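Side-chain contacts in AB hydrolase-1 domain-containing protein (Streptococcus mutans, PDB 4L9A), which is probably a carboxylesterase of the alpha/beta hydrolase family, so expected to hydrolyse ester bonds: residues P32-H37 with F52-D57; F44-G49 with A60-K65; G71-D76 with F107-Y112. One frame throughout, in Å; residues are numbered along the deposited sequence.

Interaction 1. Residues P32-H37 with F52-D57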
ATOM      1  N   PRO A  32      10.412   1.012  16.501  1.00 21.45           N
ATOM      2  CA  PRO A  32      10.376   2.198  15.647  1.00 23.73           C
ATOM      3  C   PRO A  32       9.870   1.886  14.254  1.00 23.31           C
ATOM      4  O   PRO A  32      10.123   0.803  13.702  1.00 25.53           O
ATOM      5  CB  PRO A  32      11.846   2.652  15.605  1.00 22.71           C
ATOM      6  CG  PRO A  32      12.444   2.102  16.903  1.00 28.46           C
ATOM      7  CD  PRO A  32      11.759   0.765  17.064  1.00 24.66           C
ATOM      8  N   ILE A  33       9.135   2.835  13.692  1.00 23.19           N
ATOM      9  CA  ILE A  33       8.602   2.660  12.339  1.00 23.47           C
ATOM     10  C   ILE A  33       9.039   3.855  11.504  1.00 19.85           C
ATOM     11  O   ILE A  33       8.858   4.988  11.907  1.00 22.90           O
ATOM     12  CB  ILE A  33       7.076   2.544  12.356  1.00 22.44           C
ATOM     13  CG1 ILE A  33       6.654   1.315  13.167  1.00 23.44           C
ATOM     14  CG2 ILE A  33       6.507   2.463  10.916  1.00 22.64           C
ATOM     15  CD1 ILE A  33       6.977  -0.048  12.465  1.00 24.43           C
ATOM     16  N   TYR A  34       9.622   3.590  10.344  1.00 26.64           N
ATOM     17  CA  TYR A  34      10.051   4.649   9.441  1.00 27.90           C
ATOM     18  C   TYR A  34       8.883   5.335   8.729  1.00 28.35           C
ATOM     19  O   TYR A  34       8.028   4.684   8.102  1.00 20.02           O
ATOM     20  CB  TYR A  34      11.015   4.070   8.418  1.00 26.21           C
ATOM     21  CG  TYR A  34      11.586   5.053   7.419  1.00 24.58           C
ATOM     22  CD1 TYR A  34      12.713   5.806   7.732  1.00 33.09           C
ATOM     23  CD2 TYR A  34      11.033   5.183   6.143  1.00 25.98           C
ATOM     24  CE1 TYR A  34      13.260   6.682   6.821  1.00 31.22           C
ATOM     25  CE2 TYR A  34      11.581   6.056   5.212  1.00 29.47           C
ATOM     26  CZ  TYR A  34      12.695   6.803   5.562  1.00 30.41           C
ATOM     27  OH  TYR A  34      13.251   7.677   4.659  1.00 31.41           O
ATOM     28  N   THR A  35       8.858   6.656   8.826  1.00 21.05           N
ATOM     29  CA  THR A  35       7.839   7.456   8.160  1.00 23.54           C
ATOM     30  C   THR A  35       8.464   8.606   7.392  1.00 28.95           C
ATOM     31  O   THR A  35       9.569   9.054   7.718  1.00 31.92           O
ATOM     32  CB  THR A  35       6.850   8.072   9.166  1.00 21.88           C
ATOM     33  OG1 THR A  35       7.535   9.016   9.989  1.00 27.78           O
ATOM     34  CG2 THR A  35       6.216   6.999  10.056  1.00 23.76           C
ATOM     35  N   CYS A  36       7.742   9.082   6.379  1.00 27.78           N
ATOM     36  CA  CYS A  36       8.071  10.322   5.690  1.00 25.58           C
ATOM     37  C   CYS A  36       6.821  11.176   5.695  1.00 28.63           C
ATOM     38  O   CYS A  36       5.728  10.678   5.429  1.00 29.58           O
ATOM     39  CB  CYS A  36       8.511  10.059   4.254  1.00 27.07           C
ATOM     40  SG  CYS A  36       9.959   9.014   4.120  1.00 33.31           S
ATOM     41  N   HIS A  37       6.969  12.464   5.971  1.00 25.44           N
ATOM     42  CA  HIS A  37       5.805  13.283   6.290  1.00 32.91           C
ATOM     43  C   HIS A  37       5.884  14.723   5.782  1.00 37.43           C
ATOM     44  O   HIS A  37       6.942  15.346   5.802  1.00 36.61           O
ATOM     45  CB  HIS A  37       5.594  13.283   7.809  1.00 34.58           C
ATOM     46  CG  HIS A  37       4.543  14.242   8.276  1.00 37.07           C
ATOM     47  ND1 HIS A  37       4.842  15.499   8.753  1.00 39.89           N
ATOM     48  CD2 HIS A  37       3.195  14.127   8.342  1.00 40.27           C
ATOM     49  CE1 HIS A  37       3.727  16.117   9.099  1.00 40.19           C
ATOM     50  NE2 HIS A  37       2.713  15.306   8.860  1.00 44.51           N
ATOM     51  N   PHE A  52      10.099  -4.973  -0.431  1.00 26.52           N
ATOM     52  CA  PHE A  52      11.181  -4.391   0.349  1.00 26.79           C
ATOM     53  C   PHE A  52      11.345  -2.912   0.056  1.00 27.72           C
ATOM     54  O   PHE A  52      12.153  -2.249   0.692  1.00 24.12           O
ATOM     55  CB  PHE A  52      12.519  -5.086   0.049  1.00 22.55           C
ATOM     56  CG  PHE A  52      12.572  -6.525   0.464  1.00 34.20           C
ATOM     57  CD1 PHE A  52      11.631  -7.049   1.337  1.00 29.62           C
ATOM     58  CD2 PHE A  52      13.579  -7.355  -0.020  1.00 35.29           C
ATOM     59  CE1 PHE A  52      11.680  -8.379   1.707  1.00 36.54           C
ATOM     60  CE2 PHE A  52      13.641  -8.683   0.354  1.00 38.41           C
ATOM     61  CZ  PHE A  52      12.690  -9.201   1.215  1.00 36.82           C
ATOM     62  N   PHE A  53      10.609  -2.390  -0.920  1.00 25.96           N
ATOM     63  CA  PHE A  53      10.741  -0.973  -1.247  1.00 27.68           C
ATOM     64  C   PHE A  53      10.268  -0.079  -0.094  1.00 23.47           C
ATOM     65  O   PHE A  53       9.302  -0.395   0.589  1.00 22.54           O
ATOM     66  CB  PHE A  53       9.939  -0.620  -2.495  1.00 26.50           C
ATOM     67  CG  PHE A  53      10.240  -1.484  -3.687  1.00 29.08           C
ATOM     68  CD1 PHE A  53      11.509  -1.514  -4.236  1.00 24.52           C
ATOM     69  CD2 PHE A  53       9.241  -2.253  -4.266  1.00 29.93           C
ATOM     70  CE1 PHE A  53      11.780  -2.300  -5.341  1.00 26.78           C
ATOM     71  CE2 PHE A  53       9.505  -3.053  -5.381  1.00 30.25           C
ATOM     72  CZ  PHE A  53      10.769  -3.074  -5.916  1.00 25.44           C
ATOM     73  N   SER A  54      10.931   1.054   0.097  1.00 20.87           N
ATOM     74  CA  SER A  54      10.449   2.038   1.069  1.00 20.51           C
ATOM     75  C   SER A  54       9.254   2.743   0.446  1.00 23.27           C
ATOM     76  O   SER A  54       9.191   2.904  -0.772  1.00 25.25           O
ATOM     77  CB  SER A  54      11.548   3.052   1.433  1.00 18.73           C
ATOM     78  OG  SER A  54      11.138   3.865   2.521  1.00 21.50           O
ATOM     79  N   THR A  55       8.309   3.173   1.274  1.00 24.83           N
ATOM     80  CA  THR A  55       6.982   3.537   0.767  1.00 25.59           C
ATOM     81  C   THR A  55       6.980   4.845  -0.014  1.00 27.33           C
ATOM     82  O   THR A  55       6.359   4.937  -1.076  1.00 22.40           O
ATOM     83  CB  THR A  55       5.943   3.548   1.894  1.00 23.18           C
ATOM     84  OG1 THR A  55       5.800   2.214   2.392  1.00 19.57           O
ATOM     85  CG2 THR A  55       4.577   4.053   1.397  1.00 20.14           C
ATOM     86  N   ALA A  56       7.698   5.850   0.478  1.00 25.72           N
ATOM     87  CA  ALA A  56       7.778   7.107  -0.250  1.00 28.22           C
ATOM     88  C   ALA A  56       8.384   6.915  -1.650  1.00 28.08           C
ATOM     89  O   ALA A  56       7.928   7.530  -2.620  1.00 26.86           O
ATOM     90  CB  ALA A  56       8.575   8.146   0.549  1.00 28.60           C
ATOM     91  N   ASP A  57       9.418   6.077  -1.741  1.00 26.61           N
ATOM     92  CA  ASP A  57      10.053   5.757  -3.020  1.00 26.45           C
ATOM     93  C   ASP A  57       9.048   5.022  -3.909  1.00 27.59           C
ATOM     94  O   ASP A  57       8.903   5.305  -5.110  1.00 25.71           O
ATOM     95  CB  ASP A  57      11.248   4.822  -2.802  1.00 30.79           C
ATOM     96  CG  ASP A  57      12.387   5.472  -2.021  1.00 31.71           C
ATOM     97  OD1 ASP A  57      12.497   6.708  -2.058  1.00 24.57           O
ATOM     98  OD2 ASP A  57      13.181   4.738  -1.379  1.00 27.62           O
TER
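Tyr34 and Cys36 of strand 33-38 meet Ser54 and Ala56 at the start of helix 55-58. Alternation along the strand sets the pattern: the CB atoms of Tyr34 and Cys36 point toward the helix start, while that of Thr35 between them points away. The backbones converge along the contact, since the CA atoms of Tyr34 and Ser54 are 8.8 Å apart and those of Cys36 and Ala56 only 6.8 Å.

The longer gap is spanned by the tyrosine ring. With CG anti to the backbone N (chi1 -179°), the ring reaches across so that its CE2 lies 3.5 Å from Ser54 OG. The serine oxygen approaches obliquely, on the CD2-CE2 side of the ring. Tyr34 OH extends past it and stays 4.9 Å from Ser54 OG, so the hydroxyls are not bonded to each other. Ser54 OG instead is hydrogen-bonded to Asp76 OD2, and the other carboxylate oxygen, OD1, accepts a hydrogen bond from the backbone N of Thr55. Asp76 thus holds both the N-cap residue and the first residue of the helix.

Where the chains are closer, shorter groups suffice. Cys36 turns SG anti to its carbonyl carbon (chi1 -60°), and the sulfur rests 3.9 Å from the methyl CB of Ala56. Ala56 also touches Thr74, placing the helix start over strand 71-75, the sheet neighbour of strand 33-38. Tyr34 also touches Lys23 and Met25 of strand 22-26.

No hydrogen bond joins the two segments, and they bury only 107 Å² between them. Their direct contact is therefore van der Waals packing, while the polar tie that fixes the serine, and with it the helix start, runs through Asp76.

Interaction 2. Residues F44-G49 with A60-K65; sequences FVFLSG and ANIIDK
Phe46 packs against Ile62 and Ile63 within the beta-alpha-beta crossover that links strands 43-47 and 71-75, adjacent and parallel in the central sheet of this alpha/beta hydrolase fold. Helix 60-63 lies in the connection, and Phe46 carries the strand's side of a wholly apolar, buried interface of 142 Å².

One CH-pi contact defines how the ring is used. Ile63 CG1 sits over one face, 4.1 Å from the ring centroid and 29° off the normal, and Ile63 CD1 follows over the same face, displaced toward the rim. The CB of Ile63 does not itself point at the strand. Its CG1 branch, anti to the carbonyl carbon (chi1 -68°), brings the end of the side chain to the ring.

The second apolar contact is at the ring edge. Ile62 CG2 lies near the ring plane, 3.9 Å from Phe46 CE1, so neighbouring helix residues engage the phenylalanine from two directions, one with a methylene over the face and the other with a methyl at the rim. Phe59 also meets this ring, with the planes at about 45°.

No hydrogen bond crosses between the segments. Lys65 NZ is hydrogen-bonded to Thr275 OG1 and, within 60-65, donates to Asn61 O at 2.8 Å, approaching a lone pair in the carbonyl plane with a C=O...N angle of 135°.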
ATOM      1  N   PHE A  44      -2.614  12.619   2.629  1.00 28.23           N
ATOM      2  CA  PHE A  44      -2.541  11.352   1.904  1.00 27.22           C
ATOM      3  C   PHE A  44      -1.610  10.377   2.594  1.00 34.02           C
ATOM      4  O   PHE A  44      -0.389  10.594   2.665  1.00 28.75           O
ATOM      5  CB  PHE A  44      -2.124  11.566   0.450  1.00 34.47           C
ATOM      6  CG  PHE A  44      -3.291  11.695  -0.498  1.00 38.94           C
ATOM      7  CD1 PHE A  44      -3.573  10.695  -1.419  1.00 44.69           C
ATOM      8  CD2 PHE A  44      -4.118  12.804  -0.446  1.00 48.51           C
ATOM      9  CE1 PHE A  44      -4.660  10.816  -2.288  1.00 41.50           C
ATOM     10  CE2 PHE A  44      -5.198  12.930  -1.306  1.00 50.90           C
ATOM     11  CZ  PHE A  44      -5.464  11.935  -2.228  1.00 38.02           C
ATOM     12  N   VAL A  45      -2.202   9.305   3.112  1.00 27.82           N
ATOM     13  CA  VAL A  45      -1.476   8.273   3.824  1.00 28.93           C
ATOM     14  C   VAL A  45      -1.217   7.093   2.883  1.00 29.16           C
ATOM     15  O   VAL A  45      -2.155   6.543   2.290  1.00 28.53           O
ATOM     16  CB  VAL A  45      -2.286   7.782   5.042  1.00 27.37           C
ATOM     17  CG1 VAL A  45      -1.573   6.625   5.717  1.00 27.47           C
ATOM     18  CG2 VAL A  45      -2.550   8.938   6.026  1.00 26.40           C
ATOM     19  N   PHE A  46       0.045   6.703   2.751  1.00 27.15           N
ATOM     20  CA  PHE A  46       0.422   5.620   1.837  1.00 21.94           C
ATOM     21  C   PHE A  46       0.871   4.359   2.551  1.00 23.69           C
ATOM     22  O   PHE A  46       1.686   4.403   3.484  1.00 23.43           O
ATOM     23  CB  PHE A  46       1.546   6.081   0.900  1.00 21.41           C
ATOM     24  CG  PHE A  46       1.159   7.225   0.014  1.00 27.19           C
ATOM     25  CD1 PHE A  46       0.641   6.995  -1.254  1.00 21.45           C
ATOM     26  CD2 PHE A  46       1.297   8.535   0.451  1.00 29.50           C
ATOM     27  CE1 PHE A  46       0.281   8.055  -2.071  1.00 26.94           C
ATOM     28  CE2 PHE A  46       0.938   9.603  -0.360  1.00 27.75           C
ATOM     29  CZ  PHE A  46       0.425   9.365  -1.617  1.00 27.24           C
ATOM     30  N   LEU A  47       0.363   3.225   2.081  1.00 21.32           N
ATOM     31  CA  LEU A  47       0.805   1.926   2.550  1.00 18.15           C
ATOM     32  C   LEU A  47       1.152   1.060   1.344  1.00 18.44           C
ATOM     33  O   LEU A  47       0.407   1.005   0.369  1.00 20.69           O
ATOM     34  CB  LEU A  47      -0.277   1.231   3.380  1.00 24.13           C
ATOM     35  CG  LEU A  47      -0.789   1.893   4.656  1.00 25.47           C
ATOM     36  CD1 LEU A  47      -2.015   1.135   5.183  1.00 23.69           C
ATOM     37  CD2 LEU A  47       0.319   1.995   5.728  1.00 21.93           C
ATOM     38  N   SER A  48       2.288   0.382   1.431  1.00 18.89           N
ATOM     39  CA  SER A  48       2.780  -0.434   0.344  1.00 17.22           C
ATOM     40  C   SER A  48       2.213  -1.841   0.408  1.00 22.61           C
ATOM     41  O   SER A  48       1.534  -2.220   1.374  1.00 21.80           O
ATOM     42  CB  SER A  48       4.312  -0.475   0.395  1.00 17.11           C
ATOM     43  OG  SER A  48       4.813   0.823   0.158  1.00 22.09           O
ATOM     44  N   GLY A  49       2.485  -2.612  -0.633  1.00 24.86           N
ATOM     45  CA  GLY A  49       2.163  -4.025  -0.615  1.00 20.13           C
ATOM     46  C   GLY A  49       3.313  -4.753   0.048  1.00 31.56           C
ATOM     47  O   GLY A  49       4.081  -4.168   0.810  1.00 33.76           O
ATOM     48  N   ALA A  60       6.447   7.371  -5.366  1.00 25.69           N
ATOM     49  CA  ALA A  60       6.994   8.656  -5.808  1.00 31.35           C
ATOM     50  C   ALA A  60       6.191   9.319  -6.927  1.00 33.40           C
ATOM     51  O   ALA A  60       5.968  10.537  -6.912  1.00 31.84           O
ATOM     52  CB  ALA A  60       8.465   8.498  -6.222  1.00 31.40           C
ATOM     53  N   ASN A  61       5.763   8.518  -7.897  1.00 31.36           N
ATOM     54  CA  ASN A  61       5.006   9.027  -9.038  1.00 35.70           C
ATOM     55  C   ASN A  61       3.619   9.574  -8.682  1.00 35.57           C
ATOM     56  O   ASN A  61       3.037  10.343  -9.448  1.00 39.40           O
ATOM     57  CB  ASN A  61       4.885   7.956 -10.130  1.00 29.30           C
ATOM     58  CG  ASN A  61       6.205   7.684 -10.837  1.00 38.66           C
ATOM     59  OD1 ASN A  61       7.144   8.487 -10.765  1.00 35.97           O
ATOM     60  ND2 ASN A  61       6.281   6.553 -11.537  1.00 34.69           N
ATOM     61  N   ILE A  62       3.077   9.172  -7.535  1.00 24.59           N
ATOM     62  CA  ILE A  62       1.836   9.788  -7.058  1.00 25.63           C
ATOM     63  C   ILE A  62       2.140  11.008  -6.170  1.00 27.16           C
ATOM     64  O   ILE A  62       1.575  12.098  -6.351  1.00 28.01           O
ATOM     65  CB  ILE A  62       0.945   8.781  -6.305  1.00 26.62           C
ATOM     66  CG1 ILE A  62       0.443   7.694  -7.276  1.00 25.10           C
ATOM     67  CG2 ILE A  62      -0.236   9.514  -5.670  1.00 28.69           C
ATOM     68  CD1 ILE A  62      -0.334   6.550  -6.607  1.00 26.24           C
ATOM     69  N   ILE A  63       3.048  10.813  -5.221  1.00 31.02           N
ATOM     70  CA  ILE A  63       3.445  11.878  -4.294  1.00 32.45           C
ATOM     71  C   ILE A  63       3.881  13.128  -5.040  1.00 33.83           C
ATOM     72  O   ILE A  63       3.380  14.220  -4.773  1.00 37.84           O
ATOM     73  CB  ILE A  63       4.542  11.385  -3.314  1.00 24.13           C
ATOM     74  CG1 ILE A  63       3.937  10.347  -2.366  1.00 25.21           C
ATOM     75  CG2 ILE A  63       5.111  12.553  -2.479  1.00 27.57           C
ATOM     76  CD1 ILE A  63       4.951   9.431  -1.702  1.00 24.40           C
ATOM     77  N   ASP A  64       4.793  12.970  -5.991  1.00 29.75           N
ATOM     78  CA  ASP A  64       5.284  14.118  -6.748  1.00 34.20           C
ATOM     79  C   ASP A  64       4.181  14.900  -7.447  1.00 40.35           C
ATOM     80  O   ASP A  64       4.354  16.082  -7.732  1.00 40.84           O
ATOM     81  CB  ASP A  64       6.321  13.690  -7.782  1.00 41.57           C
ATOM     82  CG  ASP A  64       7.609  13.220  -7.147  1.00 47.45           C
ATOM     83  OD1 ASP A  64       7.791  13.469  -5.935  1.00 43.96           O
ATOM     84  OD2 ASP A  64       8.430  12.599  -7.855  1.00 47.68           O
ATOM     85  N   LYS A  65       3.055  14.249  -7.729  1.00 36.51           N
ATOM     86  CA  LYS A  65       1.983  14.907  -8.476  1.00 41.69           C
ATOM     87  C   LYS A  65       0.902  15.575  -7.610  1.00 45.98           C
ATOM     88  O   LYS A  65       0.041  16.285  -8.127  1.00 42.08           O
ATOM     89  CB  LYS A  65       1.335  13.925  -9.454  1.00 41.27           C
ATOM     90  CG  LYS A  65       2.250  13.421 -10.563  1.00 45.10           C
ATOM     91  CD  LYS A  65       1.450  12.581 -11.566  1.00 51.30           C
ATOM     92  CE  LYS A  65       2.329  12.008 -12.662  1.00 52.55           C
ATOM     93  NZ  LYS A  65       3.390  11.132 -12.104  1.00 58.06           N
TER

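Interaction 3. Residues G71-D76 with F107-Y112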
ATOM      1  N   GLY A  71      -1.256  17.131   2.573  1.00 45.20           N
ATOM      2  CA  GLY A  71      -0.331  16.454   3.463  1.00 41.97           C
ATOM      3  C   GLY A  71       0.096  15.105   2.908  1.00 40.24           C
ATOM      4  O   GLY A  71      -0.594  14.523   2.075  1.00 36.38           O
ATOM      5  N   ILE A  72       1.243  14.615   3.362  1.00 33.18           N
ATOM      6  CA  ILE A  72       1.741  13.308   2.958  1.00 32.97           C
ATOM      7  C   ILE A  72       2.205  12.563   4.203  1.00 34.98           C
ATOM      8  O   ILE A  72       2.877  13.134   5.053  1.00 30.41           O
ATOM      9  CB  ILE A  72       2.946  13.426   1.983  1.00 28.97           C
ATOM     10  CG1 ILE A  72       2.585  14.249   0.745  1.00 34.51           C
ATOM     11  CG2 ILE A  72       3.462  12.052   1.595  1.00 24.04           C
ATOM     12  CD1 ILE A  72       1.534  13.581  -0.173  1.00 29.21           C
ATOM     13  N   LEU A  73       1.840  11.293   4.317  1.00 26.77           N
ATOM     14  CA  LEU A  73       2.429  10.421   5.326  1.00 26.95           C
ATOM     15  C   LEU A  73       2.686   9.074   4.698  1.00 29.55           C
ATOM     16  O   LEU A  73       1.750   8.384   4.302  1.00 23.94           O
ATOM     17  CB  LEU A  73       1.496  10.246   6.535  1.00 23.67           C
ATOM     18  CG  LEU A  73       1.929   9.247   7.606  1.00 27.77           C
ATOM     19  CD1 LEU A  73       3.311   9.615   8.232  1.00 23.09           C
ATOM     20  CD2 LEU A  73       0.863   9.176   8.694  1.00 34.86           C
ATOM     21  N   THR A  74       3.952   8.699   4.591  1.00 25.45           N
ATOM     22  CA  THR A  74       4.271   7.355   4.145  1.00 26.83           C
ATOM     23  C   THR A  74       4.760   6.545   5.334  1.00 24.77           C
ATOM     24  O   THR A  74       5.435   7.075   6.236  1.00 22.81           O
ATOM     25  CB  THR A  74       5.320   7.349   3.022  1.00 22.51           C
ATOM     26  OG1 THR A  74       6.597   7.726   3.551  1.00 24.39           O
ATOM     27  CG2 THR A  74       4.922   8.317   1.891  1.00 22.00           C
ATOM     28  N   ILE A  75       4.434   5.259   5.322  1.00 22.12           N
ATOM     29  CA  ILE A  75       4.769   4.353   6.409  1.00 21.73           C
ATOM     30  C   ILE A  75       5.385   3.060   5.871  1.00 24.16           C
ATOM     31  O   ILE A  75       4.797   2.399   5.004  1.00 23.61           O
ATOM     32  CB  ILE A  75       3.506   4.002   7.236  1.00 28.46           C
ATOM     33  CG1 ILE A  75       2.867   5.272   7.806  1.00 28.65           C
ATOM     34  CG2 ILE A  75       3.844   3.026   8.360  1.00 27.02           C
ATOM     35  CD1 ILE A  75       1.538   5.020   8.526  1.00 24.98           C
ATOM     36  N   ASP A  76       6.567   2.701   6.375  1.00 21.06           N
ATOM     37  CA  ASP A  76       7.210   1.436   6.008  1.00 16.33           C
ATOM     38  C   ASP A  76       6.865   0.341   7.025  1.00 24.45           C
ATOM     39  O   ASP A  76       7.085   0.509   8.217  1.00 23.31           O
ATOM     40  CB  ASP A  76       8.736   1.584   5.929  1.00 20.62           C
ATOM     41  CG  ASP A  76       9.190   2.437   4.749  1.00 22.13           C
ATOM     42  OD1 ASP A  76       8.330   3.114   4.129  1.00 19.68           O
ATOM     43  OD2 ASP A  76      10.411   2.451   4.457  1.00 21.50           O
ATOM     44  N   PHE A 107       0.929  12.986  14.340  1.00 41.41           N
ATOM     45  CA  PHE A 107       0.916  14.157  13.452  1.00 36.26           C
ATOM     46  C   PHE A 107      -0.378  14.967  13.513  1.00 44.30           C
ATOM     47  O   PHE A 107      -1.374  14.513  14.077  1.00 46.87           O
ATOM     48  CB  PHE A 107       1.212  13.750  12.011  1.00 31.17           C
ATOM     49  CG  PHE A 107       2.562  13.134  11.822  1.00 34.84           C
ATOM     50  CD1 PHE A 107       3.699  13.929  11.790  1.00 42.83           C
ATOM     51  CD2 PHE A 107       2.702  11.767  11.674  1.00 37.36           C
ATOM     52  CE1 PHE A 107       4.957  13.366  11.613  1.00 40.92           C
ATOM     53  CE2 PHE A 107       3.955  11.195  11.499  1.00 38.63           C
ATOM     54  CZ  PHE A 107       5.089  12.005  11.479  1.00 36.14           C
ATOM     55  N   LYS A 108      -0.359  16.158  12.910  1.00 41.56           N
ATOM     56  CA  LYS A 108      -1.416  17.152  13.122  1.00 42.87           C
ATOM     57  C   LYS A 108      -2.677  17.000  12.257  1.00 45.20           C
ATOM     58  O   LYS A 108      -3.751  17.465  12.642  1.00 47.00           O
ATOM     59  CB  LYS A 108      -0.856  18.577  12.975  1.00 42.22           C
ATOM     60  CG  LYS A 108       0.152  18.974  14.050  1.00 50.73           C
ATOM     61  CD  LYS A 108       0.790  20.327  13.740  1.00 59.39           C
ATOM     62  CE  LYS A 108       1.372  20.977  14.994  1.00 65.46           C
ATOM     63  NZ  LYS A 108       2.349  20.081  15.672  1.00 62.51           N
ATOM     64  N   PHE A 109      -2.554  16.369  11.090  1.00 43.67           N
ATOM     65  CA  PHE A 109      -3.684  16.305  10.158  1.00 47.38           C
ATOM     66  C   PHE A 109      -4.965  15.828  10.840  1.00 38.62           C
ATOM     67  O   PHE A 109      -4.929  14.948  11.696  1.00 43.22           O
ATOM     68  CB  PHE A 109      -3.356  15.443   8.934  1.00 45.72           C
ATOM     69  CG  PHE A 109      -3.193  13.976   9.229  1.00 39.73           C
ATOM     70  CD1 PHE A 109      -1.952  13.453   9.565  1.00 35.75           C
ATOM     71  CD2 PHE A 109      -4.273  13.108   9.122  1.00 43.36           C
ATOM     72  CE1 PHE A 109      -1.794  12.085   9.810  1.00 34.15           C
ATOM     73  CE2 PHE A 109      -4.129  11.744   9.367  1.00 33.73           C
ATOM     74  CZ  PHE A 109      -2.878  11.231   9.713  1.00 36.01           C
ATOM     75  N   GLN A 110      -6.094  16.427  10.480  1.00 40.57           N
ATOM     76  CA  GLN A 110      -7.362  16.031  11.082  1.00 46.06           C
ATOM     77  C   GLN A 110      -8.193  15.115  10.168  1.00 47.89           C
ATOM     78  O   GLN A 110      -9.034  14.351  10.641  1.00 49.12           O
ATOM     79  CB  GLN A 110      -8.166  17.254  11.534  1.00 48.56           C
ATOM     80  CG  GLN A 110      -7.667  17.840  12.852  1.00 58.13           C
ATOM     81  CD  GLN A 110      -7.475  16.770  13.919  1.00 72.16           C
ATOM     82  OE1 GLN A 110      -8.261  15.826  14.013  1.00 83.04           O
ATOM     83  NE2 GLN A 110      -6.414  16.900  14.710  1.00 76.92           N
ATOM     84  N   SER A 111      -7.950  15.196   8.866  1.00 44.92           N
ATOM     85  CA  SER A 111      -8.600  14.287   7.914  1.00 45.07           C
ATOM     86  C   SER A 111      -7.572  13.674   6.965  1.00 45.92           C
ATOM     87  O   SER A 111      -6.464  14.205   6.799  1.00 40.48           O
ATOM     88  CB  SER A 111      -9.686  15.016   7.132  1.00 48.17           C
ATOM     89  OG  SER A 111      -9.128  16.094   6.403  1.00 51.41           O
ATOM     90  N   TYR A 112      -7.924  12.550   6.347  1.00 39.97           N
ATOM     91  CA  TYR A 112      -6.978  11.864   5.483  1.00 35.52           C
ATOM     92  C   TYR A 112      -7.650  11.053   4.380  1.00 38.55           C
ATOM     93  O   TYR A 112      -8.848  10.761   4.438  1.00 36.09           O
ATOM     94  CB  TYR A 112      -6.104  10.931   6.318  1.00 28.90           C
ATOM     95  CG  TYR A 112      -6.866   9.763   6.896  1.00 33.12           C
ATOM     96  CD1 TYR A 112      -7.679   9.921   8.016  1.00 37.70           C
ATOM     97  CD2 TYR A 112      -6.781   8.508   6.321  1.00 27.79           C
ATOM     98  CE1 TYR A 112      -8.384   8.848   8.552  1.00 38.57           C
ATOM     99  CE2 TYR A 112      -7.479   7.424   6.841  1.00 29.04           C
ATOM    100  CZ  TYR A 112      -8.280   7.600   7.954  1.00 40.44           C
ATOM    101  OH  TYR A 112      -8.969   6.521   8.470  1.00 37.86           O
TER
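In the turn that leads from helix 93-106 into strand 111-117, Phe107 and Phe109 close on Leu73 of strand 71-75, each meeting a different methyl of the leucine. Leu73 CD1 lies 3.7 Å from Phe107 CE2 and 4.1 Å from Phe107 CD2, an oblique approach on one side of the ring. Leu73 CD2 is 4.1 Å from Phe109 CE1, and here the two side chains cross at about a right angle. The fork of the leucine is presented by a CG anti to the backbone N (chi1 174°).

Helix 93-106 is the connection of a beta-alpha-beta crossover in the alpha/beta hydrolase sheet: strands 71-75 and 111-117 run parallel, with strand 43-47 between them. The leucine also touches Ile103 and Phe104 of that helix, so its methyls sit where helix, turn and sheet come together.

Neither segment hydrogen-bonds to the other, and the 115 Å² they bury comes from these apolar contacts. The turn has polar ties of its own, as the backbone oxygens of both Phe107 and Phe109 accept from Lys133 NZ. Phe107 in addition stacks its ring with that of His37 on strand 33-38.

In the fold
All three contacts meet at strand 71-75, and their centres lie about 10 to 12 Å apart. Consecutive residues of this strand, whose side chains point to opposite faces of the sheet, separate them: Thr74 CG2 lies 3.8 Å from Ile63 CD1 of interaction 2 and also touches Phe46, whereas Leu73 serves interaction 3. Backbone bonds join the neighbouring strands, with Cys36 O of interaction 1 to Thr74 N at 2.8 Å and Phe46 N to Leu73 O at 2.9 Å. Interactions 1 and 2 are further linked by a probable hydrogen bond, Thr55 OG1 to Ser48 OG at 2.8 Å. In relatives the loop after the strand equivalent to 43-47 commonly helps form the oxyanion hole, so Ser48 and Gly49, at the end of segment 44-49, probably lie near the active site.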